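Local coordinates for hypothetical UPF0270 protein PA3463 (Pseudomonas aeruginosa, PDB 1Y0N) that is of unknown function and belongs to the uncharacterised UPF0270 family, folding as a small alpha/beta chain with a three-stranded antiparallel sheet, at residues Glu51-Phe56 against Ser69-Glu74. Sequence-based numbering, arbitrary orientation.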
ATOM      1  N   GLU A  51      -4.115  -1.135   8.401  1.00 30.77           N
ATOM      2  CA  GLU A  51      -3.410   0.059   8.882  1.00 31.95           C
ATOM      3  C   GLU A  51      -2.513   0.708   7.825  1.00 30.13           C
ATOM      4  O   GLU A  51      -2.105   1.827   8.000  1.00 30.23           O
ATOM      5  CB  GLU A  51      -2.648  -0.277  10.187  1.00 32.07           C
ATOM      6  CG  GLU A  51      -3.743  -0.656  11.284  1.00 35.60           C
ATOM      7  CD  GLU A  51      -3.166  -1.263  12.598  1.00 37.17           C
ATOM      8  OE1 GLU A  51      -2.005  -1.805  12.561  1.00 36.91           O
ATOM      9  OE2 GLU A  51      -3.904  -1.188  13.638  1.00 40.49           O
ATOM     10  N   ALA A  52      -2.250  -0.040   6.732  1.00 29.57           N
ATOM     11  CA  ALA A  52      -1.731   0.464   5.427  1.00 29.61           C
ATOM     12  C   ALA A  52      -2.770   0.071   4.417  1.00 28.57           C
ATOM     13  O   ALA A  52      -3.466  -0.912   4.615  1.00 29.94           O
ATOM     14  CB  ALA A  52      -0.346  -0.215   5.061  1.00 26.48           C
ATOM     15  N   VAL A  53      -2.915   0.903   3.382  1.00 28.88           N
ATOM     16  CA  VAL A  53      -3.858   0.698   2.316  1.00 28.48           C
ATOM     17  C   VAL A  53      -3.136   0.987   0.992  1.00 29.91           C
ATOM     18  O   VAL A  53      -1.962   1.470   0.981  1.00 28.99           O
ATOM     19  CB  VAL A  53      -5.130   1.646   2.445  1.00 29.94           C
ATOM     20  CG1 VAL A  53      -5.890   1.402   3.796  1.00 28.23           C
ATOM     21  CG2 VAL A  53      -4.698   3.132   2.324  1.00 28.32           C
ATOM     22  N   ILE A  54      -3.816   0.655  -0.108  1.00 29.37           N
ATOM     23  CA  ILE A  54      -3.282   0.931  -1.423  1.00 32.04           C
ATOM     24  C   ILE A  54      -4.203   1.882  -2.160  1.00 31.72           C
ATOM     25  O   ILE A  54      -5.361   1.597  -2.327  1.00 31.05           O
ATOM     26  CB  ILE A  54      -3.090  -0.352  -2.237  1.00 32.08           C
ATOM     27  CG1 ILE A  54      -2.012  -1.196  -1.505  1.00 32.36           C
ATOM     28  CG2 ILE A  54      -2.615   0.010  -3.685  1.00 35.00           C
ATOM     29  CD1 ILE A  54      -2.097  -2.591  -1.783  1.00 35.74           C
ATOM     30  N   LEU A  55      -3.634   2.990  -2.582  1.00 32.60           N
ATOM     31  CA  LEU A  55      -4.309   3.970  -3.390  1.00 35.60           C
ATOM     32  C   LEU A  55      -3.989   3.799  -4.877  1.00 35.98           C
ATOM     33  O   LEU A  55      -2.843   3.643  -5.276  1.00 36.59           O
ATOM     34  CB  LEU A  55      -3.914   5.384  -2.949  1.00 36.04           C
ATOM     35  CG  LEU A  55      -4.438   5.915  -1.624  1.00 38.73           C
ATOM     36  CD1 LEU A  55      -4.060   7.389  -1.598  1.00 39.99           C
ATOM     37  CD2 LEU A  55      -6.025   5.778  -1.440  1.00 42.29           C
ATOM     38  N   PHE A  56      -5.023   3.862  -5.680  1.00 37.98           N
ATOM     39  CA  PHE A  56      -4.885   3.728  -7.126  1.00 40.10           C
ATOM     40  C   PHE A  56      -5.449   4.948  -7.876  1.00 41.17           C
ATOM     41  O   PHE A  56      -6.546   5.366  -7.571  1.00 39.45           O
ATOM     42  CB  PHE A  56      -5.679   2.513  -7.609  1.00 41.09           C
ATOM     43  CG  PHE A  56      -5.605   2.314  -9.099  1.00 40.68           C
ATOM     44  CD1 PHE A  56      -4.381   1.975  -9.719  1.00 42.71           C
ATOM     45  CD2 PHE A  56      -6.719   2.535  -9.893  1.00 47.30           C
ATOM     46  CE1 PHE A  56      -4.305   1.779 -11.119  1.00 43.54           C
ATOM     47  CE2 PHE A  56      -6.634   2.348 -11.309  1.00 46.83           C
ATOM     48  CZ  PHE A  56      -5.409   1.986 -11.888  1.00 42.60           C
ATOM     49  N   SER A  69      -3.169   6.399   8.246  1.00 30.30           N
ATOM     50  CA  SER A  69      -2.987   7.639   9.018  1.00 33.52           C
ATOM     51  C   SER A  69      -2.497   8.830   8.183  1.00 35.76           C
ATOM     52  O   SER A  69      -2.735   9.982   8.533  1.00 36.14           O
ATOM     53  CB  SER A  69      -2.072   7.397  10.202  1.00 32.62           C
ATOM     54  OG  SER A  69      -0.706   7.237   9.800  1.00 34.25           O
ATOM     55  N   GLU A  70      -1.846   8.552   7.052  1.00 36.14           N
ATOM     56  CA  GLU A  70      -1.393   9.604   6.122  1.00 36.71           C
ATOM     57  C   GLU A  70      -2.350   9.937   4.963  1.00 35.85           C
ATOM     58  O   GLU A  70      -2.118  10.864   4.154  1.00 35.78           O
ATOM     59  CB  GLU A  70       0.040   9.241   5.671  1.00 38.54           C
ATOM     60  CG  GLU A  70       0.877   9.056   6.987  1.00 41.93           C
ATOM     61  CD  GLU A  70       2.350   8.870   6.721  1.00 48.63           C
ATOM     62  OE1 GLU A  70       2.590   8.592   5.544  1.00 47.05           O
ATOM     63  OE2 GLU A  70       3.223   9.013   7.668  1.00 47.91           O
ATOM     64  N   VAL A  71      -3.438   9.188   4.905  1.00 33.44           N
ATOM     65  CA  VAL A  71      -4.442   9.363   3.892  1.00 33.68           C
ATOM     66  C   VAL A  71      -5.530  10.369   4.363  1.00 34.92           C
ATOM     67  O   VAL A  71      -6.068  10.228   5.465  1.00 32.80           O
ATOM     68  CB  VAL A  71      -5.061   8.000   3.453  1.00 31.32           C
ATOM     69  CG1 VAL A  71      -5.974   8.184   2.308  1.00 30.98           C
ATOM     70  CG2 VAL A  71      -3.957   6.995   3.030  1.00 31.04           C
ATOM     71  N   PRO A  72      -5.819  11.412   3.517  1.00 35.52           N
ATOM     72  CA  PRO A  72      -6.942  12.291   3.777  1.00 35.37           C
ATOM     73  C   PRO A  72      -8.250  11.560   3.931  1.00 34.52           C
ATOM     74  O   PRO A  72      -8.516  10.618   3.179  1.00 33.31           O
ATOM     75  CB  PRO A  72      -7.021  13.171   2.497  1.00 36.05           C
ATOM     76  CG  PRO A  72      -5.570  13.258   2.018  1.00 36.39           C
ATOM     77  CD  PRO A  72      -4.996  11.870   2.352  1.00 33.68           C
ATOM     78  N   ALA A  73      -9.123  12.065   4.816  1.00 33.98           N
ATOM     79  CA  ALA A  73     -10.379  11.351   5.079  1.00 35.24           C
ATOM     80  C   ALA A  73     -11.186  11.156   3.800  1.00 36.99           C
ATOM     81  O   ALA A  73     -11.844  10.133   3.635  1.00 35.41           O
ATOM     82  CB  ALA A  73     -11.232  12.060   6.186  1.00 35.00           C
ATOM     83  N   GLU A  74     -11.158  12.170   2.927  1.00 39.49           N
ATOM     84  CA  GLU A  74     -11.861  12.146   1.650  1.00 43.46           C
ATOM     85  C   GLU A  74     -11.500  10.905   0.797  1.00 43.10           C
ATOM     86  O   GLU A  74     -12.335  10.371   0.124  1.00 43.80           O
ATOM     87  CB  GLU A  74     -11.532  13.438   0.881  1.00 44.43           C
ATOM     88  CG  GLU A  74     -12.466  13.720  -0.327  1.00 52.93           C
ATOM     89  CD  GLU A  74     -13.944  13.769   0.080  1.00 58.58           C
ATOM     90  OE1 GLU A  74     -14.280  14.428   1.092  1.00 64.23           O
ATOM     91  OE2 GLU A  74     -14.764  13.127  -0.594  1.00 62.10           O
TER
HETATM   92  O   HOH W   1      -2.164   3.660   9.710  1.00 26.26           O
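Val71 lays its forked side chain over the outward face of strand 52-56, overlapping Val53 with one methyl and Leu55 with the other. CG2 of Val71 meets CG2 of Val53 at 4.0 Å, methyl against methyl, the two side chains crossing at a slant. The second branch, Val71 CG1, lies anti to the backbone N (chi1 -174°), which sets it apart from CG2 and beside Leu55, within 4.4 Å of Leu55 CD1. Leu55 reaches this methyl through an extended chain, its CD1 turned anti to CA (chi2 -171°). Val53 and Leu55 stand two residues apart on one side of the strand, so a single valine spans both. The touch is light: only 126 Å² is buried in all, and the CA atoms of Val53 and Val71 remain 8.8 Å apart, a separation consistent with packing through side chains, not with strand pairing. Beside this apolar patch a water links the two backbones, donating to Glu51 O at an unusually short 2.5 Å, to be read with caution, and accepting a long bond from Ser69 N at 3.3 Å. Glu51 turns its carboxylate away from this bridge, into a salt bridge with Arg49. The segment 69-74, leaving strand 63-67 through a short 3-10 turn, folds back across the sheet, where Val71 also touches Met66, and Leu4 of strand 3-4 packs against Val53 and Leu55. On the other face of the central strand 52-56, Ala52 and Ile54 point the opposite way and pack against helix 36-48.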